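Local coordinates for CurH (Lyngbya majuscula, PDB 3KG7), which probably catalyses the dehydration of a beta-hydroxyacyl intermediate to the enoyl product, as the dehydratase domain of a module in curacin polyketide biosynthesis, at residues Val231-Leu236 against Arg277-Thr282. Residues are numbered along the deposited sequence; the frame is centred on the assembly and turned at random.
Sequences VKEMTL and RINGFT
Four backbone hydrogen bonds join 233-236 to 277-279 as antiparallel strands, their short axes 4.7 Å apart. Glu233 and Asn279 make one hydrogen-bonded pair: Asn279 N reaches Glu233 O at 2.7 Å, in the carbonyl plane, while Glu233 N meets Asn279 O at 3.2 Å from above the plane of the Asn279 carbonyl. Thr235 and Arg277 make the next, with Thr235 N to Arg277 O in plane and Arg277 N to Thr235 O out of plane. Met234 and Ile278 form the non-hydrogen-bonded pair between them, where Met234 CA-H points at Arg277 O (CA to O 3.3 Å). Lys232 and Glu233 both face Asn279, a classic beta bulge, and both segments turn a corner here, at Lys232 and Gly280. The strands 225-236 and 274-286 are neighbours in the double hotdog fold; along its other edge, segment 231-236 is hydrogen-bonded to strand 66-73, near the join of the two hotdog halves. On the buried face, selenomethionine Met234 lies alongside Ile278, CG to CG1 3.5 Å, and its chain, bent at chi2 and chi3, brings CE near the same CG1, with Ile55 and Leu59 of helix 52-62 packing against Met234. Val231 crosses obliquely, CG1 on Ile278 CG2 (3.8 Å) and CG2 on Phe281 CD2 (3.6 Å). On the opposite face, Thr235 OG1 touches Arg277 CG at 3.4 Å, the two side chains running side by side. Gly280, at positive phi (67°), leaves room for Lys232 CB.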
loop_
_atom_site.group_PDB
_atom_site.type_symbol
_atom_site.label_atom_id
_atom_site.label_comp_id
_atom_site.label_asym_id
_atom_site.label_seq_id
_atom_site.Cartn_x
_atom_site.Cartn_y
_atom_site.Cartn_z
ATOM N N VAL C 231 24.708 -11.172 -3.076
ATOM C CA VAL C 231 25.675 -10.107 -3.324
ATOM C C VAL C 231 25.969 -9.426 -1.993
ATOM O O VAL C 231 25.049 -8.960 -1.319
ATOM C CB VAL C 231 25.127 -9.054 -4.326
ATOM C CG1 VAL C 231 26.114 -7.895 -4.497
ATOM C CG2 VAL C 231 24.823 -9.692 -5.669
ATOM N N LYS C 232 27.240 -9.378 -1.610
ATOM C CA LYS C 232 27.633 -8.765 -0.348
ATOM C C LYS C 232 27.273 -7.282 -0.323
ATOM O O LYS C 232 26.533 -6.842 0.550
ATOM C CB LYS C 232 29.130 -8.975 -0.100
ATOM C CG LYS C 232 29.717 -8.175 1.065
ATOM C CD LYS C 232 29.488 -8.835 2.424
ATOM C CE LYS C 232 30.007 -7.938 3.538
ATOM N NZ LYS C 232 30.145 -8.677 4.817
ATOM N N GLU C 233 27.784 -6.529 -1.294
ATOM C CA GLU C 233 27.542 -5.089 -1.365
ATOM C C GLU C 233 27.478 -4.617 -2.810
ATOM O O GLU C 233 28.153 -5.165 -3.687
ATOM C CB GLU C 233 28.611 -4.309 -0.573
ATOM C CG GLU C 233 28.550 -2.782 -0.728
ATOM C CD GLU C 233 28.581 -2.029 0.605
ATOM O OE1 GLU C 233 28.151 -2.605 1.630
ATOM O OE2 GLU C 233 29.011 -0.851 0.628
HETATM N N MSE C 234 26.647 -3.609 -3.046
HETATM C CA MSE C 234 26.583 -2.940 -4.335
HETATM C C MSE C 234 26.447 -1.441 -4.090
HETATM O O MSE C 234 25.528 -0.991 -3.407
HETATM C CB MSE C 234 25.420 -3.476 -5.177
HETATM C CG MSE C 234 25.650 -3.399 -6.685
HETATM SE SE MSE C 234 24.985 -1.759 -7.514
HETATM C CE MSE C 234 26.246 -1.524 -8.988
ATOM N N THR C 235 27.391 -0.673 -4.616
ATOM C CA THR C 235 27.342 0.780 -4.480
ATOM C C THR C 235 27.258 1.428 -5.842
ATOM O O THR C 235 27.812 0.915 -6.818
ATOM C CB THR C 235 28.585 1.344 -3.788
ATOM O OG1 THR C 235 29.727 1.165 -4.639
ATOM C CG2 THR C 235 28.811 0.658 -2.447
ATOM N N LEU C 236 26.574 2.562 -5.904
ATOM C CA LEU C 236 26.536 3.359 -7.115
ATOM C C LEU C 236 26.497 4.839 -6.741
ATOM O O LEU C 236 25.641 5.260 -5.956
ATOM C CB LEU C 236 25.335 2.962 -7.977
ATOM C CG LEU C 236 25.211 3.679 -9.323
ATOM C CD1 LEU C 236 26.408 3.369 -10.230
ATOM C CD2 LEU C 236 23.898 3.331 -9.996
ATOM N N ARG C 277 30.354 -0.188 -7.748
ATOM C CA ARG C 277 30.958 -1.516 -7.647
ATOM C C ARG C 277 29.993 -2.557 -7.109
ATOM O O ARG C 277 29.032 -2.228 -6.410
ATOM C CB ARG C 277 32.245 -1.491 -6.811
ATOM C CG ARG C 277 32.049 -1.189 -5.332
ATOM C CD ARG C 277 33.380 -1.190 -4.597
ATOM N NE ARG C 277 34.148 -2.405 -4.880
ATOM C CZ ARG C 277 35.458 -2.539 -4.671
ATOM N NH1 ARG C 277 36.169 -1.531 -4.176
ATOM N NH2 ARG C 277 36.058 -3.688 -4.962
ATOM N N ILE C 278 30.258 -3.811 -7.466
ATOM C CA ILE C 278 29.504 -4.957 -6.984
ATOM C C ILE C 278 30.500 -5.892 -6.307
ATOM O O ILE C 278 31.414 -6.409 -6.959
ATOM C CB ILE C 278 28.788 -5.701 -8.147
ATOM C CG1 ILE C 278 27.915 -4.731 -8.952
ATOM C CG2 ILE C 278 27.950 -6.883 -7.626
ATOM C CD1 ILE C 278 27.689 -5.140 -10.369
ATOM N N ASN C 279 30.334 -6.086 -5.000
ATOM C CA ASN C 279 31.212 -6.964 -4.224
ATOM C C ASN C 279 30.554 -8.273 -3.809
ATOM O O ASN C 279 29.408 -8.300 -3.361
ATOM C CB ASN C 279 31.761 -6.257 -2.982
ATOM C CG ASN C 279 32.597 -5.049 -3.325
ATOM O OD1 ASN C 279 33.667 -5.169 -3.921
ATOM N ND2 ASN C 279 32.114 -3.869 -2.945
ATOM N N GLY C 280 31.304 -9.357 -3.957
ATOM C CA GLY C 280 30.843 -10.674 -3.543
ATOM C C GLY C 280 29.677 -11.205 -4.350
ATOM O O GLY C 280 28.820 -11.902 -3.807
ATOM N N PHE C 281 29.652 -10.873 -5.644
ATOM C CA PHE C 281 28.628 -11.374 -6.566
ATOM C C PHE C 281 28.734 -12.890 -6.684
ATOM O O PHE C 281 29.653 -13.411 -7.323
ATOM C CB PHE C 281 28.750 -10.715 -7.951
ATOM C CG PHE C 281 27.667 -11.129 -8.923
ATOM C CD1 PHE C 281 27.939 -12.032 -9.950
ATOM C CD2 PHE C 281 26.371 -10.619 -8.811
ATOM C CE1 PHE C 281 26.930 -12.425 -10.853
ATOM C CE2 PHE C 281 25.362 -11.005 -9.714
ATOM C CZ PHE C 281 25.645 -11.907 -10.734
ATOM N N THR C 282 27.789 -13.592 -6.066
ATOM C CA THR C 282 27.868 -15.044 -5.957
ATOM C C THR C 282 26.830 -15.758 -6.827
ATOM O O THR C 282 25.632 -15.455 -6.770
ATOM C CB THR C 282 27.738 -15.492 -4.488
ATOM O OG1 THR C 282 28.611 -14.706 -3.665
ATOM C CG2 THR C 282 28.100 -16.962 -4.340
#